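Fatty acid-binding protein TM_1468 (Thermotoga maritima, PDB 1VPV) binds long-chain fatty acids such as palmitate and may take part in lipid transport or fatty acid metabolism. Local coordinates at residues 16-21 and 98-103; 241-246 and 292-297. All coordinates share one frame; numbering follows the deposited sequence.

Interaction 1: 16-21 and 98-103; sequences KILVDS and VLVLTL
Asp20 and Leu103 meet at the C-terminal ends of two parallel strands, where a carboxylate stands in for a main-chain acceptor. Asp20 OD2 accepts Leu103 N at 3.0 Å through its syn lone pair, in a nearly straight bond. With chi1 at 68°, CG lies between the backbone N and carbonyl carbon of Asp20; OD2 then reaches the other strand. An alanine in place of Asp20 would probably leave Leu103 N without this acceptor and open a gap beside the Leu103 side chain. Earlier in the strands the backbone takes over: Leu99 N donates to Lys16 O at 2.8 Å, Leu18 N to Leu99 O, and Leu101 N to Leu18 O at 3.0 Å. Leu18 CD2 reaches Val100 CG2 at 4.3 Å on one face, and Ile17 CG1 lies 4.4 Å from Leu99 CD2 on the other. The Leu103 side chain crosses that of Asp20 at about a right angle and also touches the bound palmitic acid. This is a parallel strand pair inside a mixed sheet, between strands 35-43 and 125-129; Tyr90 and Tyr87 of helix 80-92 cover the Leu18 and Val100 face, while Thr110 of helix 110-118 touches Asp20 and Leu103.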
loop_
_atom_site.group_PDB
_atom_site.type_symbol
_atom_site.label_atom_id
_atom_site.label_comp_id
_atom_site.label_asym_id
_atom_site.label_seq_id
_atom_site.Cartn_x
_atom_site.Cartn_y
_atom_site.Cartn_z
ATOM N N LYS A 16 19.075 -3.191 2.645
ATOM C CA LYS A 16 18.149 -2.107 2.284
ATOM C C LYS A 16 16.792 -2.690 1.964
ATOM O O LYS A 16 16.708 -3.737 1.314
ATOM C CB LYS A 16 18.614 -1.379 1.029
ATOM C CG LYS A 16 17.826 -0.104 0.751
ATOM C CD LYS A 16 18.395 1.056 1.584
ATOM C CE LYS A 16 17.378 2.138 1.794
ATOM N NZ LYS A 16 17.983 3.195 2.626
ATOM N N ILE A 17 15.734 -2.006 2.388
ATOM C CA ILE A 17 14.393 -2.399 2.003
ATOM C C ILE A 17 13.852 -1.294 1.099
ATOM O O ILE A 17 13.906 -0.119 1.431
ATOM C CB ILE A 17 13.484 -2.598 3.219
ATOM C CG1 ILE A 17 13.955 -3.797 4.029
ATOM C CG2 ILE A 17 12.023 -2.788 2.787
ATOM C CD1 ILE A 17 13.279 -3.948 5.413
ATOM N N LEU A 18 13.347 -1.684 -0.058
ATOM C CA LEU A 18 12.738 -0.742 -0.975
ATOM C C LEU A 18 11.271 -1.118 -1.186
ATOM O O LEU A 18 10.956 -2.278 -1.460
ATOM C CB LEU A 18 13.480 -0.788 -2.304
ATOM C CG LEU A 18 12.958 0.139 -3.388
ATOM C CD1 LEU A 18 13.236 1.572 -3.040
ATOM C CD2 LEU A 18 13.635 -0.248 -4.699
ATOM N N VAL A 19 10.368 -0.161 -1.029
ATOM C CA VAL A 19 8.977 -0.357 -1.525
ATOM C C VAL A 19 8.775 0.667 -2.643
ATOM O O VAL A 19 9.576 1.577 -2.819
ATOM C CB VAL A 19 7.905 -0.189 -0.426
ATOM C CG1 VAL A 19 8.159 -1.177 0.755
ATOM C CG2 VAL A 19 7.861 1.263 0.091
ATOM N N ASP A 20 7.714 0.498 -3.410
ATOM C CA ASP A 20 7.336 1.458 -4.411
ATOM C C ASP A 20 6.360 2.474 -3.820
ATOM O O ASP A 20 5.842 2.267 -2.719
ATOM C CB ASP A 20 6.780 0.744 -5.631
ATOM C CG ASP A 20 5.455 0.060 -5.365
ATOM O OD1 ASP A 20 4.435 0.772 -5.110
ATOM O OD2 ASP A 20 5.446 -1.191 -5.451
ATOM N N SER A 21 6.139 3.586 -4.534
ATOM C CA SER A 21 5.343 4.690 -3.988
ATOM C C SER A 21 3.883 4.305 -3.685
ATOM O O SER A 21 3.231 4.936 -2.856
ATOM C CB SER A 21 5.351 5.870 -4.938
ATOM O OG SER A 21 4.811 5.479 -6.173
ATOM N N VAL A 98 19.609 -6.062 -1.259
ATOM C CA VAL A 98 18.398 -5.243 -1.368
ATOM C C VAL A 98 17.181 -6.160 -1.355
ATOM O O VAL A 98 17.128 -7.147 -2.090
ATOM C CB VAL A 98 18.337 -4.446 -2.654
ATOM C CG1 VAL A 98 17.121 -3.548 -2.623
ATOM C CG2 VAL A 98 19.593 -3.623 -2.848
ATOM N N LEU A 99 16.224 -5.838 -0.505
ATOM C CA LEU A 99 14.967 -6.554 -0.463
ATOM C C LEU A 99 13.871 -5.638 -0.962
ATOM O O LEU A 99 13.585 -4.640 -0.321
ATOM C CB LEU A 99 14.651 -6.979 0.970
ATOM C CG LEU A 99 13.261 -7.610 1.174
ATOM C CD1 LEU A 99 13.154 -8.931 0.423
ATOM C CD2 LEU A 99 12.977 -7.820 2.655
ATOM N N VAL A 100 13.241 -5.990 -2.079
ATOM C CA VAL A 100 12.175 -5.180 -2.711
ATOM C C VAL A 100 10.789 -5.816 -2.513
ATOM O O VAL A 100 10.575 -6.982 -2.819
ATOM C CB VAL A 100 12.417 -5.044 -4.256
ATOM C CG1 VAL A 100 11.381 -4.138 -4.908
ATOM C CG2 VAL A 100 13.819 -4.568 -4.544
ATOM N N LEU A 101 9.860 -5.028 -2.020
ATOM C CA LEU A 101 8.456 -5.428 -1.886
ATOM C C LEU A 101 7.642 -4.529 -2.780
ATOM O O LEU A 101 7.607 -3.305 -2.579
ATOM C CB LEU A 101 7.964 -5.252 -0.429
ATOM C CG LEU A 101 8.322 -6.423 0.473
ATOM C CD1 LEU A 101 9.756 -6.344 0.821
ATOM C CD2 LEU A 101 7.493 -6.453 1.731
ATOM N N THR A 102 7.020 -5.113 -3.791
ATOM C CA THR A 102 6.204 -4.340 -4.722
ATOM C C THR A 102 4.756 -4.643 -4.561
ATOM O O THR A 102 4.372 -5.726 -4.105
ATOM C CB THR A 102 6.518 -4.640 -6.178
ATOM O OG1 THR A 102 6.030 -5.952 -6.522
ATOM C CG2 THR A 102 8.019 -4.506 -6.445
ATOM N N LEU A 103 3.944 -3.706 -5.019
ATOM C CA LEU A 103 2.519 -3.983 -5.177
ATOM C C LEU A 103 2.265 -5.194 -6.111
ATOM O O LEU A 103 3.113 -5.592 -6.914
ATOM C CB LEU A 103 1.755 -2.723 -5.637
ATOM C CG LEU A 103 1.791 -2.336 -7.100
ATOM C CD1 LEU A 103 0.596 -1.483 -7.408
ATOM C CD2 LEU A 103 3.081 -1.642 -7.520
#

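Interaction 2: 241-246 and 292-297; sequences KLRVIG and GIEVLE
Glu294 holds CG anti to its backbone N (chi1 173°) and runs on extended, whereas Arg243, across the antiparallel pair, bends at chi3 (-64°), which sets NE beside the glutamate carboxylate. The two side chains lie side by side, pointing the same way. Glu294 OE1 takes two donors, Arg243 NE and Arg243 NH2, each at 2.8 Å. It sits at the edge of the guanidinium, in its plane; NH2 uses the syn lone pair of OE1, while NE approaches from above the carboxylate plane, the two flat groups being turned 60° apart. Each ion has a second partner, Glu294 OE2 with Arg164 and Arg243 NH1 with Glu146; Arg142, of like charge to Arg243, lies close by.

Beneath the ion pair, Arg243 and Glu294 exchange two backbone hydrogen bonds, and Ile245 and Gly292 exchange another two. Leu296 CD1 packs against Arg243 CG at 3.7 Å, its side chain crossing the arginine at about a right angle. The other face is apolar: Val244 CG2 touches Ile293 CD1 at 3.7 Å, and Leu242 CD2 lies 4.0 Å from Ile293 CG2. Leu262 of helix 252-263 touches both Val244 and Ile293.

At the exposed end Lys241 NZ forms a salt bridge with Glu297 OE1 at 3.1 Å. There Lys241 O accepts Leu296 N at 2.9 Å and, weakly, Glu297 N. Two residues, Leu296 and Glu297, thus face the single Lys241, the signature of a classic beta bulge, here at one end of the antiparallel pair 241-248 and 289-295, which lies inside the six-stranded second mixed sheet of the DegV fold.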
loop_
_atom_site.group_PDB
_atom_site.type_symbol
_atom_site.label_atom_id
_atom_site.label_comp_id
_atom_site.label_asym_id
_atom_site.label_seq_id
_atom_site.Cartn_x
_atom_site.Cartn_y
_atom_site.Cartn_z
ATOM N N LYS A 241 -5.329 -9.883 18.007
ATOM C CA LYS A 241 -4.259 -8.899 18.105
ATOM C C LYS A 241 -3.884 -8.411 16.718
ATOM O O LYS A 241 -3.519 -9.220 15.863
ATOM C CB LYS A 241 -3.019 -9.527 18.726
ATOM C CG LYS A 241 -2.746 -9.221 20.191
ATOM C CD LYS A 241 -1.209 -9.283 20.429
ATOM C CE LYS A 241 -0.838 -9.397 21.865
ATOM N NZ LYS A 241 -1.396 -10.664 22.381
ATOM N N LEU A 242 -3.915 -7.098 16.513
ATOM C CA LEU A 242 -3.652 -6.533 15.210
ATOM C C LEU A 242 -2.606 -5.425 15.268
ATOM O O LEU A 242 -2.471 -4.761 16.286
ATOM C CB LEU A 242 -4.928 -5.894 14.678
ATOM C CG LEU A 242 -6.233 -6.653 14.511
ATOM C CD1 LEU A 242 -7.197 -5.734 13.792
ATOM C CD2 LEU A 242 -6.029 -7.967 13.718
ATOM N N ARG A 243 -1.888 -5.213 14.169
ATOM C CA ARG A 243 -1.219 -3.916 13.925
ATOM C C ARG A 243 -1.806 -3.327 12.638
ATOM O O ARG A 243 -2.202 -4.065 11.751
ATOM C CB ARG A 243 0.293 -4.058 13.828
ATOM C CG ARG A 243 0.943 -4.518 15.116
ATOM C CD ARG A 243 2.466 -4.310 15.127
ATOM N NE ARG A 243 3.113 -5.123 14.091
ATOM C CZ ARG A 243 4.425 -5.370 14.020
ATOM N NH1 ARG A 243 5.245 -4.880 14.918
ATOM N NH2 ARG A 243 4.923 -6.135 13.043
ATOM N N VAL A 244 -1.842 -2.006 12.534
ATOM C CA VAL A 244 -2.669 -1.317 11.532
ATOM C C VAL A 244 -2.021 -0.033 10.995
ATOM O O VAL A 244 -1.455 0.760 11.755
ATOM C CB VAL A 244 -4.019 -0.887 12.162
ATOM C CG1 VAL A 244 -4.947 -0.295 11.125
ATOM C CG2 VAL A 244 -4.684 -2.065 12.826
ATOM N N ILE A 245 -2.123 0.165 9.686
ATOM C CA ILE A 245 -1.892 1.461 9.079
ATOM C C ILE A 245 -3.228 1.934 8.535
ATOM O O ILE A 245 -3.770 1.322 7.656
ATOM C CB ILE A 245 -0.861 1.371 7.942
ATOM C CG1 ILE A 245 0.459 0.821 8.489
ATOM C CG2 ILE A 245 -0.615 2.749 7.284
ATOM C CD1 ILE A 245 1.564 0.729 7.419
ATOM N N GLY A 246 -3.775 3.007 9.094
ATOM C CA GLY A 246 -4.926 3.675 8.511
ATOM C C GLY A 246 -4.485 4.514 7.324
ATOM O O GLY A 246 -3.503 5.291 7.422
ATOM N N GLY A 292 -4.649 -1.045 6.103
ATOM C CA GLY A 292 -3.809 -2.226 5.964
ATOM C C GLY A 292 -3.772 -2.838 7.343
ATOM O O GLY A 292 -3.507 -2.134 8.311
ATOM N N ILE A 293 -4.041 -4.137 7.434
ATOM C CA ILE A 293 -4.099 -4.832 8.692
ATOM C C ILE A 293 -3.080 -5.969 8.717
ATOM O O ILE A 293 -2.967 -6.702 7.740
ATOM C CB ILE A 293 -5.503 -5.474 8.902
ATOM C CG1 ILE A 293 -6.623 -4.420 8.894
ATOM C CG2 ILE A 293 -5.530 -6.300 10.141
ATOM C CD1 ILE A 293 -6.734 -3.598 10.102
ATOM N N GLU A 294 -2.355 -6.095 9.842
ATOM C CA GLU A 294 -1.523 -7.256 10.183
ATOM C C GLU A 294 -2.118 -7.980 11.374
ATOM O O GLU A 294 -2.217 -7.431 12.475
ATOM C CB GLU A 294 -0.084 -6.860 10.548
ATOM C CG GLU A 294 0.774 -8.061 11.088
ATOM C CD GLU A 294 2.125 -7.650 11.712
ATOM O OE1 GLU A 294 2.414 -6.423 11.754
ATOM O OE2 GLU A 294 2.900 -8.550 12.167
ATOM N N VAL A 295 -2.469 -9.237 11.168
ATOM C CA VAL A 295 -2.915 -10.088 12.266
ATOM C C VAL A 295 -1.667 -10.705 12.930
ATOM O O VAL A 295 -0.892 -11.411 12.288
ATOM C CB VAL A 295 -3.860 -11.206 11.759
ATOM C CG1 VAL A 295 -4.440 -12.025 12.907
ATOM C CG2 VAL A 295 -4.983 -10.608 10.929
ATOM N N LEU A 296 -1.474 -10.403 14.204
ATOM C CA LEU A 296 -0.424 -11.023 15.015
ATOM C C LEU A 296 -0.868 -12.322 15.657
ATOM O O LEU A 296 -0.086 -13.239 15.805
ATOM C CB LEU A 296 -0.004 -10.072 16.126
ATOM C CG LEU A 296 0.455 -8.700 15.658
ATOM C CD1 LEU A 296 0.538 -7.756 16.832
ATOM C CD2 LEU A 296 1.800 -8.834 14.991
ATOM N N GLU A 297 -2.126 -12.379 16.058
ATOM C CA GLU A 297 -2.664 -13.508 16.818
ATOM C C GLU A 297 -4.162 -13.492 16.616
ATOM O O GLU A 297 -4.795 -12.462 16.860
ATOM C CB GLU A 297 -2.344 -13.334 18.308
ATOM C CG GLU A 297 -2.592 -14.565 19.156
ATOM C CD GLU A 297 -2.170 -14.408 20.638
ATOM O OE1 GLU A 297 -1.445 -13.452 21.012
ATOM O OE2 GLU A 297 -2.554 -15.279 21.442
#

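How the interactions relate
Interaction 1, parallel, belongs to the mixed sheet containing strands 15-20 and 97-102; interaction 2, antiparallel, to the six-stranded mixed sheet in which 289-295 lies between 170-176 and 241-248. Along the chain they come in series, the first closing before the second opens, and both are part of the DegV fold. Their centres are about 20 Å apart and their nearest atoms about 10 Å, without touching. The bound palmitic acid touches Leu103 in interaction 1 and Gly292 in interaction 2, so one residue of each contact lies against the fatty acid.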